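Local coordinates for coenzyme f420-dependent n5,n10-methylenetetrahydromethanopterin reductase (Methanopyrus kandleri, PDB 1EZW), which catalyses the reversible, coenzyme F420-dependent reduction of methylenetetrahydromethanopterin to methyltetrahydromethanopterin in methanogenesis from carbon dioxide, at residues E3-I8 with F31-I36; D14-I19 with M46-L51; I19-K24 with D331-I336; K24-N29 with S57-G62. All blocks are in the same frame, centred on the assembly; numbering follows the deposited sequence.

From the N terminus, strand 5-10 leads into helix 16-28 and then strand 33-36, and interaction 1 closes this first beta-alpha-beta unit by pairing the two strands. Helix 16-28 then takes part in the other three contacts, one after another along its length: its first turn meets helix 45-54 in interaction 2, its middle meets the C-terminal helix 332-342 in interaction 3, and its last turns meet the residues leading into strand 60-63 in interaction 4. Every pair crosses along the chain except 3 and 4, where interaction 4 lies within the span of interaction 3, which brings the last barrel helix beside the first and so closes the ring of helices.

Interaction 1: residues E3-I8 with F31-I36; sequences EVSFGI and FEYAWI
The first beta-alpha-beta unit of the TIM barrel closes where Gly7 and Ile8 of strand 5-10 pair with Tyr33 and Ala34 of strand 33-36. The strands run parallel, inclined by 28°. Ile8 is gripped through both of its backbone polar atoms: its N donates to Tyr33 O at 2.9 Å, and its O receives Trp35 N at 2.8 Å in a nearly straight bond (170°). Two residues earlier, Phe6 O takes Glu32 N at 2.9 Å and, more weakly, Tyr33 N. Where the chains come near, Gly7 CA lies 3.1 Å from Tyr33 O, a CA-H...O contact. The Phe31 ring turns its edge to Gly7 O, with CE2 3.3 Å away, while Phe6 CB rests over one ring face. Ile8 holds CG1 anti to the backbone N (chi1 -177°), and its CG2, set between N and the carbonyl carbon, touches Ala34 CB at 3.9 Å, on the side of the sheet that helix 16-28 covers through Ala26 and Ile23. Tyr33 OH hydrogen-bonds to Lys60 NZ and Trp35 NE1 to Gln321 OE1. Two neighbouring parallel strands joined through a helix packed on their outer side are the repeating element of a (beta/alpha)8 barrel.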
# COMPACT_ATOMS: atom_id res chain seq x y z
N GLU A 3 14.33 -27.60 6.42
CA GLU A 3 14.63 -26.93 7.70
C GLU A 3 13.36 -26.61 8.48
O GLU A 3 12.27 -26.49 7.90
CB GLU A 3 15.38 -25.61 7.46
CG GLU A 3 16.71 -25.73 6.76
CD GLU A 3 17.68 -26.62 7.51
OE1 GLU A 3 17.87 -26.40 8.74
OE2 GLU A 3 18.26 -27.54 6.88
N VAL A 4 13.49 -26.45 9.80
CA VAL A 4 12.33 -26.14 10.63
C VAL A 4 11.90 -24.68 10.45
O VAL A 4 12.76 -23.77 10.42
CB VAL A 4 12.63 -26.41 12.10
CG1 VAL A 4 11.41 -26.09 12.94
CG2 VAL A 4 12.97 -27.92 12.27
N SER A 5 10.59 -24.46 10.31
CA SER A 5 10.06 -23.09 10.11
C SER A 5 8.71 -22.96 10.79
O SER A 5 8.07 -23.95 11.14
CB SER A 5 9.87 -22.77 8.62
OG SER A 5 8.85 -23.58 8.05
N PHE A 6 8.26 -21.71 10.93
CA PHE A 6 6.96 -21.44 11.53
C PHE A 6 6.07 -20.69 10.53
O PHE A 6 6.54 -19.79 9.83
CB PHE A 6 7.12 -20.59 12.79
CG PHE A 6 7.69 -21.37 13.95
CD1 PHE A 6 9.05 -21.67 13.98
CD2 PHE A 6 6.85 -21.90 14.90
CE1 PHE A 6 9.56 -22.51 14.97
CE2 PHE A 6 7.35 -22.77 15.91
CZ PHE A 6 8.70 -23.06 15.92
N GLY A 7 4.83 -21.11 10.45
CA GLY A 7 3.88 -20.45 9.55
C GLY A 7 2.70 -19.98 10.39
O GLY A 7 2.54 -20.36 11.56
N ILE A 8 1.85 -19.15 9.79
CA ILE A 8 0.66 -18.68 10.46
C ILE A 8 -0.46 -18.84 9.46
O ILE A 8 -0.27 -18.59 8.27
CB ILE A 8 0.81 -17.20 10.93
CG1 ILE A 8 -0.45 -16.83 11.70
CG2 ILE A 8 1.08 -16.27 9.75
CD1 ILE A 8 -0.30 -15.56 12.46
N PHE A 31 8.21 -15.55 11.72
CA PHE A 31 7.44 -16.54 10.94
C PHE A 31 7.86 -16.40 9.47
O PHE A 31 8.07 -15.29 8.96
CB PHE A 31 5.92 -16.28 11.05
CG PHE A 31 5.33 -16.66 12.37
CD1 PHE A 31 5.66 -15.95 13.55
CD2 PHE A 31 4.42 -17.73 12.44
CE1 PHE A 31 5.03 -16.32 14.77
CE2 PHE A 31 3.82 -18.09 13.65
CZ PHE A 31 4.12 -17.38 14.81
N GLU A 32 7.97 -17.53 8.75
CA GLU A 32 8.39 -17.50 7.36
C GLU A 32 7.28 -17.79 6.34
O GLU A 32 7.48 -17.61 5.14
CB GLU A 32 9.57 -18.45 7.16
CG GLU A 32 10.84 -17.94 7.86
CD GLU A 32 12.00 -18.93 7.77
OE1 GLU A 32 12.57 -19.08 6.68
OE2 GLU A 32 12.32 -19.56 8.79
N TYR A 33 6.14 -18.26 6.83
CA TYR A 33 5.01 -18.51 5.93
C TYR A 33 3.72 -17.95 6.46
O TYR A 33 3.46 -18.06 7.65
CB TYR A 33 4.76 -20.02 5.76
CG TYR A 33 5.91 -20.74 5.13
CD1 TYR A 33 7.02 -21.13 5.89
CD2 TYR A 33 5.91 -21.02 3.77
CE1 TYR A 33 8.10 -21.79 5.30
CE2 TYR A 33 6.97 -21.67 3.16
CZ TYR A 33 8.08 -22.05 3.94
OH TYR A 33 9.16 -22.65 3.33
N ALA A 34 2.87 -17.42 5.56
CA ALA A 34 1.55 -16.94 5.99
C ALA A 34 0.56 -17.53 4.97
O ALA A 34 0.70 -17.31 3.74
CB ALA A 34 1.47 -15.37 5.99
N TRP A 35 -0.42 -18.25 5.49
CA TRP A 35 -1.42 -18.94 4.70
C TRP A 35 -2.78 -18.35 4.95
O TRP A 35 -3.19 -18.19 6.10
CB TRP A 35 -1.48 -20.42 5.09
CG TRP A 35 -0.17 -21.16 4.92
CD1 TRP A 35 0.77 -21.47 5.90
CD2 TRP A 35 0.32 -21.74 3.71
NE1 TRP A 35 1.78 -22.21 5.35
CE2 TRP A 35 1.54 -22.39 4.01
CE3 TRP A 35 -0.16 -21.77 2.38
CZ2 TRP A 35 2.30 -23.08 3.04
CZ3 TRP A 35 0.60 -22.47 1.41
CH2 TRP A 35 1.82 -23.11 1.75
N ILE A 36 -3.51 -18.05 3.88
CA ILE A 36 -4.84 -17.47 4.03
C ILE A 36 -5.83 -18.42 3.37
O ILE A 36 -5.69 -18.77 2.19
CB ILE A 36 -4.93 -16.07 3.37
CG1 ILE A 36 -4.13 -15.06 4.22
CG2 ILE A 36 -6.41 -15.60 3.34
CD1 ILE A 36 -4.75 -14.91 5.64
O HOH W 1 13.57 -22.03 8.12
O HOH W 2 10.14 -19.52 10.87

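Interaction 2: residues D14-I19 with M46-L51; sequences DKPTKI and MGVLTL
Leu51 of helix 45-54 reaches across to the first turn of helix 16-28, joining two outer helices of the TIM barrel. Its CB points toward the facing segment, and CG stands anti to the backbone N (chi1 -180°), which carries the branch outward from its own helix. CG itself packs on Ala20 CB, one turn further along helix 16-28. Of the two methyls, CD2 makes the contact: it lies 3.6 Å from Pro16 O and 3.8 Å from Pro16 CB, and it also meets Thr17 CG2 at 4.1 Å, the two side chains crossing obliquely. One turn before Leu51, Val48 makes the second touch. Its CG1 packs at 3.6 Å on Ile19 CG2, while its other methyl, CG2, stands more loosely by Pro16 CG at 4.4 Å. Pro16 opens the helix just after the N-cap residue Lys15. Within helix 45-54, Met46 O accepts both Thr50 N and Thr50 OG1, from opposite faces of its carbonyl plane, so this hydroxyl is satisfied inside its own helix. The polar end of Thr17 instead serves the assembly, its OG1 hydrogen-bonded to His21 ND1 of the third subunit, while Trp85 of the second subunit packs on Pro16 and Thr17. With no hydrogen bond between the two segments, the contact is van der Waals packing of methyls on side-chain carbons and on the Pro16 carbonyl, and the hydroxyls beside it look to their own helix or to a neighbouring subunit.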
# COMPACT_ATOMS: atom_id res chain seq x y z
N ASP A 14 -12.12 -11.61 9.41
CA ASP A 14 -11.93 -10.34 10.12
C ASP A 14 -11.59 -9.27 9.10
O ASP A 14 -11.42 -9.56 7.91
CB ASP A 14 -10.77 -10.46 11.10
CG ASP A 14 -10.90 -9.53 12.33
OD1 ASP A 14 -11.61 -8.50 12.29
OD2 ASP A 14 -10.24 -9.83 13.34
N LYS A 15 -11.48 -8.04 9.58
CA LYS A 15 -11.13 -6.93 8.68
C LYS A 15 -9.82 -7.20 7.91
O LYS A 15 -8.80 -7.57 8.47
CB LYS A 15 -10.95 -5.65 9.50
CG LYS A 15 -12.28 -5.27 10.19
CD LYS A 15 -12.19 -4.11 11.11
CE LYS A 15 -13.54 -3.88 11.82
NZ LYS A 15 -13.93 -4.82 12.96
N PRO A 16 -9.84 -7.00 6.58
CA PRO A 16 -8.61 -7.25 5.82
C PRO A 16 -7.35 -6.58 6.35
O PRO A 16 -6.25 -7.15 6.29
CB PRO A 16 -8.97 -6.81 4.41
CG PRO A 16 -10.42 -7.27 4.30
CD PRO A 16 -10.99 -6.79 5.67
N THR A 17 -7.49 -5.34 6.82
CA THR A 17 -6.36 -4.62 7.39
C THR A 17 -5.88 -5.26 8.70
O THR A 17 -4.70 -5.14 9.04
CB THR A 17 -6.72 -3.14 7.63
OG1 THR A 17 -7.97 -3.06 8.33
CG2 THR A 17 -6.86 -2.43 6.32
N LYS A 18 -6.76 -5.91 9.46
CA LYS A 18 -6.32 -6.58 10.69
C LYS A 18 -5.54 -7.84 10.31
O LYS A 18 -4.47 -8.13 10.87
CB LYS A 18 -7.52 -6.94 11.56
CG LYS A 18 -7.22 -7.90 12.73
CD LYS A 18 -6.19 -7.33 13.69
CE LYS A 18 -6.72 -6.17 14.49
NZ LYS A 18 -7.84 -6.61 15.32
N ILE A 19 -6.07 -8.56 9.32
CA ILE A 19 -5.41 -9.78 8.87
C ILE A 19 -4.02 -9.38 8.34
O ILE A 19 -3.00 -10.00 8.71
CB ILE A 19 -6.21 -10.49 7.75
CG1 ILE A 19 -7.60 -10.96 8.24
CG2 ILE A 19 -5.38 -11.71 7.24
CD1 ILE A 19 -7.57 -11.91 9.46
N MET A 46 -7.17 -13.45 -2.74
CA MET A 46 -6.39 -12.56 -3.58
C MET A 46 -6.43 -11.13 -3.03
O MET A 46 -5.40 -10.45 -3.01
CB MET A 46 -6.91 -12.56 -5.03
CG MET A 46 -6.18 -13.53 -5.94
SD MET A 46 -4.38 -13.35 -5.86
CE MET A 46 -3.89 -11.86 -6.82
N GLY A 47 -7.58 -10.68 -2.57
CA GLY A 47 -7.62 -9.31 -2.03
C GLY A 47 -6.82 -9.19 -0.74
O GLY A 47 -6.00 -8.27 -0.59
N VAL A 48 -7.05 -10.12 0.19
CA VAL A 48 -6.37 -10.11 1.47
C VAL A 48 -4.86 -10.33 1.30
O VAL A 48 -4.06 -9.63 1.93
CB VAL A 48 -6.98 -11.19 2.40
CG1 VAL A 48 -6.18 -11.29 3.72
CG2 VAL A 48 -8.43 -10.84 2.69
N LEU A 49 -4.45 -11.29 0.47
CA LEU A 49 -3.00 -11.49 0.31
C LEU A 49 -2.30 -10.37 -0.46
O LEU A 49 -1.13 -10.10 -0.21
CB LEU A 49 -2.72 -12.85 -0.34
CG LEU A 49 -3.00 -14.06 0.57
CD1 LEU A 49 -2.97 -15.31 -0.34
CD2 LEU A 49 -1.98 -14.16 1.67
N THR A 50 -2.99 -9.71 -1.38
CA THR A 50 -2.38 -8.59 -2.07
C THR A 50 -2.19 -7.45 -1.06
O THR A 50 -1.13 -6.82 -1.02
CB THR A 50 -3.25 -8.13 -3.26
OG1 THR A 50 -3.31 -9.20 -4.22
CG2 THR A 50 -2.56 -6.94 -3.97
N LEU A 51 -3.18 -7.23 -0.21
CA LEU A 51 -3.03 -6.18 0.81
C LEU A 51 -1.89 -6.60 1.77
O LEU A 51 -1.04 -5.80 2.13
CB LEU A 51 -4.32 -6.06 1.60
CG LEU A 51 -4.34 -5.00 2.71
CD1 LEU A 51 -4.13 -3.58 2.10
CD2 LEU A 51 -5.67 -5.11 3.41

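Interaction 3: residues I19-K24 with D331-I336; sequences IAHLIK and DKEKAI
Helices 19-24 and 332-336 run nearly parallel, 15° apart with axes 10.3 Å from each other at closest approach, and Leu22 and Glu333 face each other with CA atoms 6.4 Å apart. They belong to the first and last helices of the TIM barrel's outer layer, so the contact closes the ring of outer helices. Leu22 packs between them with both methyls. CD1 meets Lys332 CD at 4.0 Å, the side chains crossing at about a right angle, and CD2 lies 3.8 Å from Glu333 CB. Ile336, one turn on, adds CD1 against Leu22 O and CD2, and its side chain also reaches Ile8 and Phe31 beneath. The start of helix 332-342 is capped by Asp331, whose OD2 accepts Lys334 N at 3.0 Å. Beside the apolar patch stands a His-carboxylate pair. CG anti to the backbone N (chi1 173°) and an extended chain beyond it carry the Glu333 carboxylate to the imidazole of His21. Both ends of this pair continue into the third subunit: the imidazole's other nitrogen is also hydrogen-bonded across that boundary, and Glu333 OE1 forms a salt bridge with Lys15 there. The positive charge of that Lys15 would probably help keep Glu333 ionised. His21 NE2 donates to Glu333 OE2 at 2.8 Å, the oxygen lying in the imidazole plane while the nitrogen sits above the carboxylate plane, 54° out of it.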
# COMPACT_ATOMS: atom_id res chain seq x y z
N ILE A 19 -6.07 -8.56 9.32
CA ILE A 19 -5.41 -9.78 8.87
C ILE A 19 -4.02 -9.38 8.34
O ILE A 19 -3.00 -10.00 8.71
CB ILE A 19 -6.21 -10.49 7.75
CG1 ILE A 19 -7.60 -10.96 8.24
CG2 ILE A 19 -5.38 -11.71 7.24
CD1 ILE A 19 -7.57 -11.91 9.46
N ALA A 20 -3.93 -8.33 7.51
CA ALA A 20 -2.62 -7.87 7.02
C ALA A 20 -1.68 -7.47 8.16
O ALA A 20 -0.51 -7.82 8.16
CB ALA A 20 -2.81 -6.69 6.04
N HIS A 21 -2.20 -6.70 9.13
CA HIS A 21 -1.40 -6.31 10.29
C HIS A 21 -0.85 -7.55 11.05
O HIS A 21 0.34 -7.54 11.43
CB HIS A 21 -2.31 -5.50 11.25
CG HIS A 21 -1.72 -5.29 12.62
ND1 HIS A 21 -0.59 -4.53 12.86
CD2 HIS A 21 -2.09 -5.79 13.83
CE1 HIS A 21 -0.29 -4.58 14.14
NE2 HIS A 21 -1.18 -5.34 14.75
N LEU A 22 -1.69 -8.57 11.25
CA LEU A 22 -1.22 -9.75 12.00
C LEU A 22 -0.15 -10.49 11.23
O LEU A 22 0.83 -11.01 11.81
CB LEU A 22 -2.38 -10.69 12.36
CG LEU A 22 -3.32 -10.08 13.41
CD1 LEU A 22 -4.50 -11.04 13.58
CD2 LEU A 22 -2.61 -9.82 14.77
N ILE A 23 -0.26 -10.47 9.91
CA ILE A 23 0.79 -11.12 9.11
C ILE A 23 2.10 -10.33 9.24
O ILE A 23 3.19 -10.94 9.33
CB ILE A 23 0.35 -11.24 7.64
CG1 ILE A 23 -0.80 -12.26 7.56
CG2 ILE A 23 1.53 -11.75 6.77
CD1 ILE A 23 -1.43 -12.44 6.14
N LYS A 24 2.03 -8.99 9.26
CA LYS A 24 3.25 -8.21 9.49
C LYS A 24 3.83 -8.54 10.89
O LYS A 24 5.05 -8.70 11.01
CB LYS A 24 2.95 -6.70 9.34
CG LYS A 24 4.11 -5.75 9.73
CD LYS A 24 5.31 -5.99 8.83
CE LYS A 24 6.28 -4.77 8.80
NZ LYS A 24 7.00 -4.56 10.04
N ASP A 331 -5.23 -13.57 22.81
CA ASP A 331 -4.99 -12.27 22.13
C ASP A 331 -4.06 -12.70 20.99
O ASP A 331 -2.91 -13.07 21.27
CB ASP A 331 -4.26 -11.32 23.09
CG ASP A 331 -3.91 -9.96 22.46
OD1 ASP A 331 -4.08 -8.92 23.15
OD2 ASP A 331 -3.42 -9.90 21.32
N LYS A 332 -4.56 -12.68 19.75
CA LYS A 332 -3.75 -13.14 18.59
C LYS A 332 -2.41 -12.43 18.45
O LYS A 332 -1.39 -13.08 18.22
CB LYS A 332 -4.52 -13.03 17.25
CG LYS A 332 -5.73 -14.00 17.10
CD LYS A 332 -6.28 -14.00 15.67
CE LYS A 332 -7.08 -15.26 15.34
NZ LYS A 332 -8.23 -15.48 16.26
N GLU A 333 -2.41 -11.10 18.53
CA GLU A 333 -1.15 -10.38 18.39
C GLU A 333 -0.15 -10.70 19.51
O GLU A 333 1.03 -10.95 19.25
CB GLU A 333 -1.42 -8.87 18.28
CG GLU A 333 -0.17 -8.02 18.31
CD GLU A 333 -0.47 -6.58 17.92
OE1 GLU A 333 0.34 -5.70 18.26
OE2 GLU A 333 -1.53 -6.37 17.28
N LYS A 334 -0.61 -10.71 20.77
CA LYS A 334 0.31 -11.02 21.88
C LYS A 334 0.78 -12.47 21.74
O LYS A 334 1.92 -12.77 22.09
CB LYS A 334 -0.39 -10.88 23.23
CG LYS A 334 -0.79 -9.48 23.64
CD LYS A 334 -1.87 -9.61 24.76
CE LYS A 334 -1.49 -10.68 25.81
NZ LYS A 334 -2.66 -11.12 26.64
N ALA A 335 -0.08 -13.33 21.22
CA ALA A 335 0.27 -14.76 21.04
C ALA A 335 1.38 -14.91 20.00
O ALA A 335 2.36 -15.64 20.16
CB ALA A 335 -0.99 -15.55 20.64
N ILE A 336 1.23 -14.20 18.89
CA ILE A 336 2.26 -14.26 17.87
C ILE A 336 3.60 -13.80 18.43
O ILE A 336 4.64 -14.37 18.13
CB ILE A 336 1.84 -13.37 16.64
CG1 ILE A 336 0.63 -14.02 15.97
CG2 ILE A 336 3.04 -13.19 15.67
CD1 ILE A 336 -0.11 -13.09 14.95

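Interaction 4: residues K24-N29 with S57-G62; sequences KVAEDN and SKIKLG
Glu27 stretches away from helix 16-28 toward Ser57, Lys58 and Ile59 with CG anti to the backbone N (chi1 176°) and CD continuing the extended line (chi2 177°). Its carboxylate thereby arrives at three successive backbone N-H groups just before strand 60-63, the third strand of the TIM barrel. OE2 takes all three. Lys58 N and Ile59 N each donate at 2.8 Å from above the carboxylate plane, the Ile59 bond almost straight at 172°, and Ser57 N comes in at 3.1 Å on the syn lone pair. Ser57 N also makes a weak bond to OE1. Three N-H groups on one oxygen probably favour the ionised form of this buried glutamate, and the cluster probably helps to hold the chain between helix 45-54 and strand 60-63. The aliphatic parts pack alongside: Glu27 CB lies 4.0 Å from Ile59 CB, and Ala26 CB meets Ile59 CD1 more loosely. Lys58 crosses Glu27 at about a right angle, its CB 3.8 Å from Glu27 CD. On the helix itself, Lys24 NZ forms a salt bridge with Asp28 OD1, and the same amine reaches Trp85 of the fourth subunit through a hydrogen bond and a cation-pi contact. Ser57 and Thr56 belong to the magnesium site seen in the crystal, so the backbone held by Glu27 is also the one that carries a metal-site residue. Past the helix end, Asn29 ND2 turns back to Val25 O at 2.8 Å, with that oxygen in the plane of the Asn29 amide.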
# COMPACT_ATOMS: atom_id res chain seq x y z
N LYS A 24 2.03 -8.99 9.26
CA LYS A 24 3.25 -8.21 9.49
C LYS A 24 3.83 -8.54 10.89
O LYS A 24 5.05 -8.70 11.01
CB LYS A 24 2.95 -6.70 9.34
CG LYS A 24 4.11 -5.75 9.73
CD LYS A 24 5.31 -5.99 8.83
CE LYS A 24 6.28 -4.77 8.80
NZ LYS A 24 7.00 -4.56 10.04
N VAL A 25 3.00 -8.64 11.92
CA VAL A 25 3.49 -8.99 13.26
C VAL A 25 4.17 -10.35 13.21
O VAL A 25 5.30 -10.50 13.72
CB VAL A 25 2.41 -8.95 14.33
CG1 VAL A 25 2.99 -9.35 15.72
CG2 VAL A 25 1.87 -7.48 14.41
N ALA A 26 3.56 -11.30 12.52
CA ALA A 26 4.21 -12.63 12.37
C ALA A 26 5.57 -12.52 11.67
O ALA A 26 6.59 -13.11 12.12
CB ALA A 26 3.29 -13.60 11.60
N GLU A 27 5.64 -11.77 10.57
CA GLU A 27 6.92 -11.59 9.88
C GLU A 27 7.96 -10.99 10.84
O GLU A 27 9.11 -11.43 10.89
CB GLU A 27 6.78 -10.63 8.70
CG GLU A 27 8.09 -10.33 8.00
CD GLU A 27 7.85 -9.42 6.79
OE1 GLU A 27 8.25 -8.24 6.82
OE2 GLU A 27 7.23 -9.93 5.84
N ASP A 28 7.55 -9.96 11.58
CA ASP A 28 8.48 -9.27 12.48
C ASP A 28 8.99 -10.22 13.57
O ASP A 28 10.10 -10.02 14.10
CB ASP A 28 7.79 -8.09 13.18
CG ASP A 28 7.52 -6.91 12.26
OD1 ASP A 28 8.00 -6.86 11.12
OD2 ASP A 28 6.81 -6.01 12.73
N ASN A 29 8.21 -11.24 13.84
CA ASN A 29 8.54 -12.23 14.86
C ASN A 29 9.18 -13.52 14.37
O ASN A 29 9.29 -14.50 15.13
CB ASN A 29 7.30 -12.52 15.70
CG ASN A 29 7.09 -11.42 16.73
OD1 ASN A 29 7.61 -11.51 17.85
ND2 ASN A 29 6.37 -10.33 16.35
N SER A 57 7.34 -7.60 3.75
CA SER A 57 8.47 -7.69 2.83
C SER A 57 9.25 -8.98 2.75
O SER A 57 10.09 -9.15 1.87
CB SER A 57 9.46 -6.56 3.11
OG SER A 57 8.85 -5.35 2.64
N LYS A 58 9.05 -9.87 3.71
CA LYS A 58 9.86 -11.11 3.77
C LYS A 58 9.06 -12.39 3.87
O LYS A 58 9.46 -13.45 3.33
CB LYS A 58 10.76 -11.06 5.04
CG LYS A 58 11.62 -9.82 5.24
CD LYS A 58 12.34 -9.93 6.65
CE LYS A 58 13.29 -8.76 6.95
NZ LYS A 58 13.94 -8.76 8.31
N ILE A 59 7.94 -12.34 4.58
CA ILE A 59 7.19 -13.57 4.78
C ILE A 59 6.60 -14.10 3.47
O ILE A 59 6.17 -13.32 2.61
CB ILE A 59 6.10 -13.34 5.86
CG1 ILE A 59 5.57 -14.66 6.38
CG2 ILE A 59 4.98 -12.47 5.29
CD1 ILE A 59 4.70 -14.45 7.67
N LYS A 60 6.60 -15.43 3.31
CA LYS A 60 5.99 -16.02 2.11
C LYS A 60 4.49 -16.00 2.33
O LYS A 60 3.99 -16.14 3.46
CB LYS A 60 6.56 -17.40 1.85
CG LYS A 60 8.05 -17.28 1.50
CD LYS A 60 8.77 -18.63 1.29
CE LYS A 60 9.55 -19.06 2.51
NZ LYS A 60 10.53 -20.14 2.09
N LEU A 61 3.77 -15.77 1.22
CA LEU A 61 2.30 -15.54 1.17
C LEU A 61 1.54 -16.41 0.18
O LEU A 61 1.95 -16.50 -0.96
CB LEU A 61 2.02 -14.07 0.69
CG LEU A 61 1.67 -12.75 1.39
CD1 LEU A 61 1.84 -12.84 2.89
CD2 LEU A 61 2.54 -11.62 0.80
N GLY A 62 0.45 -17.05 0.60
CA GLY A 62 -0.33 -17.72 -0.43
C GLY A 62 -1.58 -18.31 0.11
O GLY A 62 -1.83 -18.36 1.35